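Local coordinates for protein imidazolonepropionase (Unidentified, PDB 2Q09) that catalyses the hydrolytic opening of the imidazolone ring of 4-imidazolone-5-propanoate to N-formimidoyl-L-glutamate, the third step of histidine degradation, at residues V213-I218 with G241-L246; S262-E267 with V283-P288; F375-C380 with L395-V400. One frame throughout, in Å; residues are numbered along the deposited sequence.

Interaction 1: residues V213-I218 with G241-L246; sequences VFCEHI and GHMDQL. With FE (Fe (III) ion), chain B; DI6 (3-[(4S)-2,5-dioxoimidazolidin-4-yl]propanoic acid), chain C.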
loop_
_atom_site.group_PDB
_atom_site.type_symbol
_atom_site.label_atom_id
_atom_site.label_comp_id
_atom_site.label_asym_id
_atom_site.label_seq_id
_atom_site.Cartn_x
_atom_site.Cartn_y
_atom_site.Cartn_z
ATOM N N VAL A 213 -9.550 -4.075 -8.683
ATOM C CA VAL A 213 -9.807 -4.922 -9.848
ATOM C C VAL A 213 -8.562 -5.129 -10.705
ATOM O O VAL A 213 -7.772 -4.211 -10.899
ATOM C CB VAL A 213 -10.891 -4.308 -10.767
ATOM C CG1 VAL A 213 -11.009 -5.124 -12.044
ATOM C CG2 VAL A 213 -12.235 -4.256 -10.049
ATOM N N PHE A 214 -8.388 -6.343 -11.215
ATOM C CA PHE A 214 -7.269 -6.639 -12.096
ATOM C C PHE A 214 -7.803 -6.558 -13.522
ATOM O O PHE A 214 -8.328 -7.532 -14.063
ATOM C CB PHE A 214 -6.707 -8.039 -11.832
ATOM C CG PHE A 214 -5.604 -8.427 -12.771
ATOM C CD1 PHE A 214 -4.554 -7.549 -13.030
ATOM C CD2 PHE A 214 -5.591 -9.684 -13.372
ATOM C CE1 PHE A 214 -3.503 -7.918 -13.874
ATOM C CE2 PHE A 214 -4.546 -10.058 -14.214
ATOM C CZ PHE A 214 -3.500 -9.172 -14.461
ATOM N N CYS A 215 -7.675 -5.379 -14.124
ATOM C CA CYS A 215 -8.144 -5.137 -15.477
ATOM C C CYS A 215 -7.030 -5.397 -16.482
ATOM O O CYS A 215 -6.079 -4.622 -16.583
ATOM C CB CYS A 215 -8.630 -3.694 -15.588
ATOM S SG CYS A 215 -9.078 -3.185 -17.268
ATOM N N GLU A 216 -7.160 -6.480 -17.237
ATOM C CA GLU A 216 -6.129 -6.845 -18.198
ATOM C C GLU A 216 -6.670 -7.905 -19.157
ATOM O O GLU A 216 -7.752 -8.449 -18.932
ATOM C CB GLU A 216 -4.921 -7.380 -17.419
ATOM C CG GLU A 216 -3.632 -7.514 -18.198
ATOM C CD GLU A 216 -3.119 -6.186 -18.696
ATOM O OE1 GLU A 216 -2.635 -5.376 -17.879
ATOM O OE2 GLU A 216 -3.214 -5.951 -19.913
ATOM N N HIS A 217 -5.933 -8.194 -20.228
ATOM C CA HIS A 217 -6.372 -9.197 -21.191
ATOM C C HIS A 217 -6.508 -10.563 -20.535
ATOM O O HIS A 217 -7.440 -11.306 -20.831
ATOM C CB HIS A 217 -5.407 -9.275 -22.385
ATOM C CG HIS A 217 -3.972 -9.445 -21.998
ATOM N ND1 HIS A 217 -3.291 -8.501 -21.268
ATOM C CD2 HIS A 217 -3.091 -10.438 -22.265
ATOM C CE1 HIS A 217 -2.039 -8.902 -21.098
ATOM N NE2 HIS A 217 -1.894 -10.071 -21.693
ATOM N N ILE A 218 -5.581 -10.896 -19.643
ATOM C CA ILE A 218 -5.641 -12.173 -18.940
ATOM C C ILE A 218 -6.310 -11.951 -17.583
ATOM O O ILE A 218 -6.287 -12.816 -16.708
ATOM C CB ILE A 218 -4.230 -12.799 -18.741
ATOM C CG1 ILE A 218 -3.393 -11.961 -17.777
ATOM C CG2 ILE A 218 -3.520 -12.900 -20.074
ATOM C CD1 ILE A 218 -1.980 -12.465 -17.566
ATOM N N GLY A 241 -7.547 0.180 -8.817
ATOM C CA GLY A 241 -7.344 -0.921 -9.740
ATOM C C GLY A 241 -5.925 -1.214 -10.182
ATOM O O GLY A 241 -5.062 -0.331 -10.201
ATOM N N HIS A 242 -5.689 -2.479 -10.519
ATOM C CA HIS A 242 -4.395 -2.921 -11.030
ATOM C C HIS A 242 -4.487 -2.599 -12.518
ATOM O O HIS A 242 -5.054 -3.375 -13.287
ATOM C CB HIS A 242 -4.227 -4.433 -10.849
ATOM C CG HIS A 242 -3.815 -4.845 -9.468
ATOM N ND1 HIS A 242 -4.606 -4.653 -8.357
ATOM C CD2 HIS A 242 -2.698 -5.477 -9.033
ATOM C CE1 HIS A 242 -3.996 -5.156 -7.294
ATOM N NE2 HIS A 242 -2.840 -5.662 -7.677
HETATM N N MSE A 243 -3.935 -1.460 -12.927
HETATM C CA MSE A 243 -4.027 -1.048 -14.325
HETATM C C MSE A 243 -2.750 -0.979 -15.154
HETATM O O MSE A 243 -1.659 -0.701 -14.644
HETATM C CB MSE A 243 -4.708 0.318 -14.408
HETATM C CG MSE A 243 -6.068 0.292 -15.077
HETATM SE SE MSE A 243 -7.282 -0.837 -14.118
HETATM C CE MSE A 243 -7.666 0.354 -12.683
ATOM N N ASP A 244 -2.919 -1.237 -16.447
ATOM C CA ASP A 244 -1.838 -1.171 -17.422
ATOM C C ASP A 244 -0.524 -1.841 -17.035
ATOM O O ASP A 244 0.553 -1.303 -17.306
ATOM C CB ASP A 244 -1.569 0.296 -17.773
ATOM C CG ASP A 244 -2.816 1.020 -18.256
ATOM O OD1 ASP A 244 -3.506 0.482 -19.147
ATOM O OD2 ASP A 244 -3.103 2.129 -17.752
ATOM N N GLN A 245 -0.602 -3.008 -16.406
ATOM C CA GLN A 245 0.611 -3.719 -16.019
ATOM C C GLN A 245 1.177 -4.511 -17.202
ATOM O O GLN A 245 2.391 -4.531 -17.416
ATOM C CB GLN A 245 0.332 -4.664 -14.842
ATOM C CG GLN A 245 1.551 -5.439 -14.357
ATOM C CD GLN A 245 1.217 -6.429 -13.249
ATOM O OE1 GLN A 245 0.084 -6.892 -13.138
ATOM N NE2 GLN A 245 2.213 -6.769 -12.435
ATOM N N LEU A 246 0.294 -5.162 -17.963
ATOM C CA LEU A 246 0.719 -5.961 -19.111
ATOM C C LEU A 246 0.288 -5.349 -20.447
ATOM O O LEU A 246 0.911 -5.599 -21.478
ATOM C CB LEU A 246 0.172 -7.393 -18.992
ATOM C CG LEU A 246 0.505 -8.177 -17.713
ATOM C CD1 LEU A 246 -0.152 -9.546 -17.764
ATOM C CD2 LEU A 246 2.014 -8.310 -17.554
HETATM FE FE FE B . -0.875 -6.109 -6.506
HETATM N N1 DI6 C . -0.579 -8.338 -10.741
HETATM C C2 DI6 C . 0.481 -8.875 -10.100
HETATM O O2 DI6 C . 1.658 -8.743 -10.386
HETATM C C3 DI6 C . -0.106 -9.681 -8.915
HETATM N N4 DI6 C . -1.560 -9.471 -9.085
HETATM C C5 DI6 C . -1.738 -8.679 -10.162
HETATM O O5 DI6 C . -2.832 -8.307 -10.559
HETATM C C6 DI6 C . 0.284 -11.149 -9.009
HETATM C C7 DI6 C . -0.275 -11.986 -7.857
HETATM C C8 DI6 C . 0.095 -13.476 -7.899
HETATM O O9 DI6 C . -0.055 -14.134 -6.851
HETATM O O10 DI6 C . 0.532 -13.997 -8.957
HETATM O O HOH W 1 -4.749 -2.953 -18.188
HETATM O O HOH W 2 -3.131 -4.250 -15.325
HETATM O O HOH W 3 0.567 -6.880 -8.319
#

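Interaction 2: residues S262-E267 with V283-P288; sequences SVDHLE and VATLLP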
loop_
_atom_site.group_PDB
_atom_site.type_symbol
_atom_site.label_atom_id
_atom_site.label_comp_id
_atom_site.label_asym_id
_atom_site.label_seq_id
_atom_site.Cartn_x
_atom_site.Cartn_y
_atom_site.Cartn_z
ATOM N N SER A 262 -6.695 5.485 -6.567
ATOM C CA SER A 262 -5.421 5.279 -7.248
ATOM C C SER A 262 -5.509 4.183 -8.303
ATOM O O SER A 262 -6.446 3.380 -8.308
ATOM C CB SER A 262 -4.350 4.861 -6.236
ATOM O OG SER A 262 -4.577 3.516 -5.825
ATOM N N VAL A 263 -4.531 4.175 -9.204
ATOM C CA VAL A 263 -4.416 3.151 -10.239
ATOM C C VAL A 263 -2.999 2.648 -10.016
ATOM O O VAL A 263 -2.082 3.449 -9.827
ATOM C CB VAL A 263 -4.580 3.718 -11.670
ATOM C CG1 VAL A 263 -6.055 3.979 -11.950
ATOM C CG2 VAL A 263 -3.785 4.994 -11.833
ATOM N N ASP A 264 -2.812 1.332 -10.031
ATOM C CA ASP A 264 -1.496 0.768 -9.736
ATOM C C ASP A 264 -0.827 -0.069 -10.831
ATOM O O ASP A 264 -1.488 -0.804 -11.553
ATOM C CB ASP A 264 -1.594 -0.054 -8.445
ATOM C CG ASP A 264 -2.358 0.673 -7.335
ATOM O OD1 ASP A 264 -2.218 0.282 -6.161
ATOM O OD2 ASP A 264 -3.116 1.623 -7.623
ATOM N N HIS A 265 0.505 0.046 -10.903
ATOM C CA HIS A 265 1.389 -0.610 -11.882
ATOM C C HIS A 265 1.671 0.395 -12.996
ATOM O O HIS A 265 2.723 1.031 -13.004
ATOM C CB HIS A 265 0.778 -1.901 -12.435
ATOM C CG HIS A 265 0.941 -3.075 -11.519
ATOM N ND1 HIS A 265 2.180 -3.565 -11.158
ATOM C CD2 HIS A 265 0.027 -3.844 -10.883
ATOM C CE1 HIS A 265 2.021 -4.587 -10.336
ATOM N NE2 HIS A 265 0.727 -4.777 -10.151
ATOM N N LEU A 266 0.744 0.527 -13.944
ATOM C CA LEU A 266 0.865 1.522 -15.004
ATOM C C LEU A 266 2.001 1.423 -16.022
ATOM O O LEU A 266 2.294 2.412 -16.695
ATOM C CB LEU A 266 0.912 2.911 -14.356
ATOM C CG LEU A 266 -0.299 3.442 -13.574
ATOM C CD1 LEU A 266 -1.065 2.322 -12.896
ATOM C CD2 LEU A 266 0.184 4.450 -12.554
ATOM N N GLU A 267 2.644 0.267 -16.152
ATOM C CA GLU A 267 3.729 0.138 -17.125
ATOM C C GLU A 267 3.312 0.659 -18.506
ATOM O O GLU A 267 4.093 1.320 -19.192
ATOM C CB GLU A 267 4.174 -1.325 -17.267
ATOM C CG GLU A 267 5.189 -1.828 -16.235
ATOM C CD GLU A 267 4.632 -1.893 -14.835
ATOM O OE1 GLU A 267 3.397 -1.985 -14.694
ATOM O OE2 GLU A 267 5.430 -1.873 -13.874
ATOM N N VAL A 283 -4.199 9.050 -7.677
ATOM C CA VAL A 283 -2.791 8.822 -7.379
ATOM C C VAL A 283 -2.282 7.669 -8.239
ATOM O O VAL A 283 -2.982 6.669 -8.432
ATOM C CB VAL A 283 -2.574 8.466 -5.893
ATOM C CG1 VAL A 283 -1.114 8.095 -5.648
ATOM C CG2 VAL A 283 -2.959 9.646 -5.009
ATOM N N ALA A 284 -1.074 7.813 -8.772
ATOM C CA ALA A 284 -0.477 6.758 -9.583
ATOM C C ALA A 284 0.461 5.984 -8.658
ATOM O O ALA A 284 1.422 6.542 -8.126
ATOM C CB ALA A 284 0.307 7.361 -10.756
ATOM N N THR A 285 0.181 4.701 -8.459
ATOM C CA THR A 285 1.013 3.902 -7.576
ATOM C C THR A 285 2.023 3.054 -8.341
ATOM O O THR A 285 1.661 2.205 -9.155
ATOM C CB THR A 285 0.156 2.990 -6.676
ATOM O OG1 THR A 285 -0.735 3.796 -5.894
ATOM C CG2 THR A 285 1.055 2.193 -5.715
ATOM N N LEU A 286 3.296 3.307 -8.081
ATOM C CA LEU A 286 4.377 2.573 -8.729
ATOM C C LEU A 286 4.734 1.344 -7.903
ATOM O O LEU A 286 4.849 1.415 -6.677
ATOM C CB LEU A 286 5.594 3.482 -8.879
ATOM C CG LEU A 286 5.305 4.772 -9.669
ATOM C CD1 LEU A 286 6.546 5.652 -9.687
ATOM C CD2 LEU A 286 4.882 4.419 -11.102
ATOM N N LEU A 287 4.912 0.216 -8.584
ATOM C CA LEU A 287 5.232 -1.046 -7.923
ATOM C C LEU A 287 6.496 -1.587 -8.577
ATOM O O LEU A 287 6.446 -2.508 -9.397
ATOM C CB LEU A 287 4.057 -2.013 -8.101
ATOM C CG LEU A 287 2.739 -1.437 -7.556
ATOM C CD1 LEU A 287 1.582 -2.345 -7.949
ATOM C CD2 LEU A 287 2.807 -1.307 -6.037
ATOM N N PRO A 288 7.652 -0.999 -8.226
ATOM C CA PRO A 288 8.971 -1.366 -8.756
ATOM C C PRO A 288 9.424 -2.802 -8.506
ATOM O O PRO A 288 10.128 -3.385 -9.326
ATOM C CB PRO A 288 9.899 -0.344 -8.102
ATOM C CG PRO A 288 9.255 -0.140 -6.759
ATOM C CD PRO A 288 7.785 -0.022 -7.129
HETATM O O HOH W 4 -2.181 2.466 -4.179
HETATM O O HOH W 5 4.770 0.288 -11.444
HETATM O O HOH W 6 4.852 -3.093 -11.709
#

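Interaction 3: residues F375-C380 with L395-V400; sequences FLVWNC and LVSRVV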
loop_
_atom_site.group_PDB
_atom_site.type_symbol
_atom_site.label_atom_id
_atom_site.label_comp_id
_atom_site.label_asym_id
_atom_site.label_seq_id
_atom_site.Cartn_x
_atom_site.Cartn_y
_atom_site.Cartn_z
ATOM N N PHE A 375 4.202 9.004 13.796
ATOM C CA PHE A 375 5.510 9.487 13.388
ATOM C C PHE A 375 6.634 8.586 13.860
ATOM O O PHE A 375 6.431 7.699 14.706
ATOM C CB PHE A 375 5.718 10.929 13.875
ATOM C CG PHE A 375 5.592 11.104 15.359
ATOM C CD1 PHE A 375 6.677 10.888 16.202
ATOM C CD2 PHE A 375 4.382 11.502 15.916
ATOM C CE1 PHE A 375 6.564 11.084 17.580
ATOM C CE2 PHE A 375 4.253 11.700 17.288
ATOM C CZ PHE A 375 5.344 11.487 18.124
ATOM N N LEU A 376 7.826 8.822 13.321
ATOM C CA LEU A 376 8.980 8.000 13.637
ATOM C C LEU A 376 10.215 8.815 13.993
ATOM O O LEU A 376 10.490 9.838 13.366
ATOM C CB LEU A 376 9.329 7.134 12.424
ATOM C CG LEU A 376 8.177 6.445 11.689
ATOM C CD1 LEU A 376 8.676 5.883 10.369
ATOM C CD2 LEU A 376 7.595 5.338 12.580
ATOM N N VAL A 377 10.966 8.344 14.981
ATOM C CA VAL A 377 12.207 8.999 15.377
ATOM C C VAL A 377 13.310 8.046 14.937
ATOM O O VAL A 377 13.374 6.903 15.399
ATOM C CB VAL A 377 12.301 9.200 16.894
ATOM C CG1 VAL A 377 13.667 9.786 17.250
ATOM C CG2 VAL A 377 11.195 10.133 17.366
ATOM N N TRP A 378 14.172 8.513 14.037
ATOM C CA TRP A 378 15.245 7.677 13.510
ATOM C C TRP A 378 16.607 7.962 14.108
ATOM O O TRP A 378 16.818 9.002 14.730
ATOM C CB TRP A 378 15.364 7.863 12.005
ATOM C CG TRP A 378 14.107 7.615 11.245
ATOM C CD1 TRP A 378 13.112 8.514 10.973
ATOM C CD2 TRP A 378 13.735 6.396 10.601
ATOM N NE1 TRP A 378 12.145 7.928 10.192
ATOM C CE2 TRP A 378 12.501 6.626 9.949
ATOM C CE3 TRP A 378 14.324 5.124 10.515
ATOM C CZ2 TRP A 378 11.852 5.633 9.202
ATOM C CZ3 TRP A 378 13.678 4.133 9.770
ATOM C CH2 TRP A 378 12.452 4.397 9.126
ATOM N N ASN A 379 17.543 7.041 13.909
ATOM C CA ASN A 379 18.889 7.252 14.403
ATOM C C ASN A 379 19.788 7.677 13.241
ATOM O O ASN A 379 20.986 7.883 13.426
ATOM C CB ASN A 379 19.435 5.997 15.100
ATOM C CG ASN A 379 19.566 4.812 14.167
ATOM O OD1 ASN A 379 19.233 4.885 12.982
ATOM N ND2 ASN A 379 20.056 3.702 14.703
ATOM N N CYS A 380 19.212 7.811 12.048
ATOM C CA CYS A 380 20.005 8.254 10.907
ATOM C C CYS A 380 19.850 9.768 10.751
ATOM O O CYS A 380 18.847 10.353 11.162
ATOM C CB CYS A 380 19.616 7.508 9.622
ATOM S SG CYS A 380 17.870 7.474 9.209
ATOM N N LEU A 395 14.931 2.519 13.829
ATOM C CA LEU A 395 13.937 3.246 14.606
ATOM C C LEU A 395 14.336 3.392 16.066
ATOM O O LEU A 395 14.766 2.434 16.701
ATOM C CB LEU A 395 12.579 2.550 14.533
ATOM C CG LEU A 395 11.868 2.574 13.181
ATOM C CD1 LEU A 395 10.600 1.734 13.270
ATOM C CD2 LEU A 395 11.555 4.005 12.793
ATOM N N VAL A 396 14.204 4.604 16.585
ATOM C CA VAL A 396 14.511 4.877 17.982
ATOM C C VAL A 396 13.161 4.951 18.689
ATOM O O VAL A 396 13.032 4.622 19.872
ATOM C CB VAL A 396 15.251 6.223 18.142
ATOM C CG1 VAL A 396 15.173 6.696 19.580
ATOM C CG2 VAL A 396 16.710 6.069 17.721
ATOM N N SER A 397 12.151 5.370 17.934
ATOM C CA SER A 397 10.801 5.496 18.464
ATOM C C SER A 397 9.802 5.378 17.320
ATOM O O SER A 397 10.003 5.953 16.247
ATOM C CB SER A 397 10.645 6.848 19.176
ATOM O OG SER A 397 9.342 7.013 19.710
ATOM N N ARG A 398 8.734 4.619 17.543
ATOM C CA ARG A 398 7.700 4.427 16.530
ATOM C C ARG A 398 6.370 4.730 17.197
ATOM O O ARG A 398 5.865 3.937 17.989
ATOM C CB ARG A 398 7.717 2.985 15.997
ATOM C CG ARG A 398 6.619 2.679 14.975
ATOM C CD ARG A 398 6.777 1.257 14.414
ATOM N NE ARG A 398 5.681 0.909 13.517
ATOM C CZ ARG A 398 4.473 0.536 13.925
ATOM N NH1 ARG A 398 4.196 0.447 15.223
ATOM N NH2 ARG A 398 3.533 0.269 13.033
ATOM N N VAL A 399 5.808 5.889 16.869
ATOM C CA VAL A 399 4.561 6.338 17.463
ATOM C C VAL A 399 3.361 6.213 16.540
ATOM O O VAL A 399 3.384 6.685 15.400
ATOM C CB VAL A 399 4.690 7.806 17.920
ATOM C CG1 VAL A 399 3.358 8.307 18.465
ATOM C CG2 VAL A 399 5.766 7.917 18.978
ATOM N N VAL A 400 2.310 5.569 17.047
ATOM C CA VAL A 400 1.078 5.384 16.296
ATOM C C VAL A 400 -0.072 5.862 17.181
ATOM O O VAL A 400 -0.225 5.407 18.316
ATOM C CB VAL A 400 0.882 3.898 15.910
ATOM C CG1 VAL A 400 -0.448 3.706 15.215
ATOM C CG2 VAL A 400 2.032 3.451 15.003
#

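Interaction 1: residues V213-I218 with G241-L246
Phe214 and His242 meet inside the active site, where two neighbouring barrel strands end. CD1 of Phe214 lies 3.8 Å from His242 CB, which is near the ring plane. Beside them His242 N donates to Val213 O at 2.7 Å. On the other flank Cys215 CB packs on SE of Met243, present as selenomethionine, against helix 222-234. This end is buried and close-fitting.

Farther along, the two segments part and single water molecules fill the gap. One lies in hydrogen-bonding reach of Glu216 OE1 and His242 O and accepts from Gln245 N. Glu216 spans the gap too: Leu246 N donates to its OE1 at 2.9 Å, from 62° above the carboxylate plane. OE2 takes His217 ND1 and also Ser247 OG. The outer side is open to solvent, yet Leu246 CD1 and Ile218 CD1 are close at 3.4 Å, and Leu246 CB touches the His217 ring edge.

The bound inhibitor DI6 lies against this arrangement, its O5 3.1 Å above one face of the Phe214 ring, toward the rim, nearest CD1. The extended Gln245 gives two nearly straight bonds, DI6 N1 to OE1 and NE2 to DI6 O2, each 2.9 Å. His242 NE2 binds the iron at 2.3 Å, with His72, His74, Asp317 and a water. The contact thus joins a metal ligand to a side-chain amide that meets an N-H and the adjacent carbonyl of the inhibitor ring.

Interaction 2: residues S262-E267 with V283-P288
Leu287 CD1 sits over the centre of the His265 imidazole ring, 3.3 Å from the centroid and 11° off the ring normal. This is a CH-pi contact, and the two side chains cross at about a right angle. The ring also meets that of His242 and touches DI6. Water 6 lies in the ring plane, 2.8 Å from His265 ND1. It lies within hydrogen-bonding distance of Glu267 OE2 and Leu287 O, which links the ring edge to both segments.

Next to this pair, Asp264 and Thr285 run side by side, with Asp264 CG 3.5 Å from Thr285 CB. Asp264 OD1 holds ND1 of His72, a ligand of the iron, so Asp264 is a second-shell residue of the metal site. Its other oxygen, OD2, uses its syn lone pair to accept from Ser262 OG at 3.0 Å. Water 4 bridges Ser262 OG, Asp264 OD1 and Thr285 OG1, and its oxygen is 2.6 Å from Thr285 OG1.

The backbone sets these side chains in place. The strands are parallel, at 22° to each other. Val263 N donates to Val283 O, Thr285 N to Val263 O at 178°, and His265 N to Thr285 O. On the face of Val263 and Ala284, Leu266 CD2 packs tightly on Ala284 CB at 3.4 Å.

Strand 262-265, helix 271-280 and strand 283-286 form a beta-alpha-beta unit of the TIM-barrel-type amidohydrolase fold. Strand 238-243 pairs with 262-265, and strand 312-314 with 283-286. Helix 352-357 packs on Ser262 and Val283, while helix 328-339 touches Leu286 and Pro288.

Interaction 3: residues F375-C380 with L395-V400
A classic beta bulge interrupts the antiparallel pairing of strands 375-378 and 395-400, with Val396 and Ser397 both facing Val377. The strand pair lies near the end of the chain, away from the iron site. Val377 O accepts from both residues: Val396 N donates at 2.7 Å, and Ser397 N at 3.2 Å on a lone pair in the carbonyl plane. The register shifts by one residue here. Val377 N returns a bond to Ser397 O. Farther along, Phe375 and Val399 form a hydrogen-bonded pair, each N donating to the other's O.

On the face of Phe375, Val377, Ser397 and Val399, the phenyl ring folds over its neighbour. Phe375 CG stands between the backbone N and the carbonyl carbon (chi1 58°). Val399 CB then lies over the ring centre, 3.8 Å from the centroid. CG2 and CG1 of Val399 reach CE1 and CE2 of the ring. Trp9 meets this ring edge-to-face. Val377 CB packs on Ser397 CB, and Ser397 OG is hydrogen-bonded to Glu404.

On the other face Leu376 CD2 touches Arg398 CG at 3.7 Å, the two side chains lying alongside. Arg398 NH2 bonds the carbonyl oxygens of Val135, at the start of strand 135-141, and Pro166. Strand 63-73 continues the pairing beyond 375-378, and Trp378 NE1 is hydrogen-bonded to Thr65 OG1. Past the bulge, Leu395 and Trp378 lie side by side. Leu395 CD2 rests over the six-membered ring of Trp378, 3.6 Å from its centroid and 7° off the normal.

In the fold
Interactions 1 and 2 hold neighbouring barrel strands and touch through strands 238-243 and 262-265, where Gly241 O and Met243 O probably accept from Asp264 N and Leu266 N. Interaction 2 is wholly buried and regularly paired, and its Asp264 holds an iron ligand. Interaction 1 is buried near the iron but has exposed residues at its far end, where water and a carboxylate replace strand pairing. Interaction 3 lies apart, its centre about 28 Å from that of interaction 2 and about 36 Å from that of interaction 1. It is mostly buried and antiparallel, with backbone bonds and mostly apolar side-chain packing, away from the catalytic pocket.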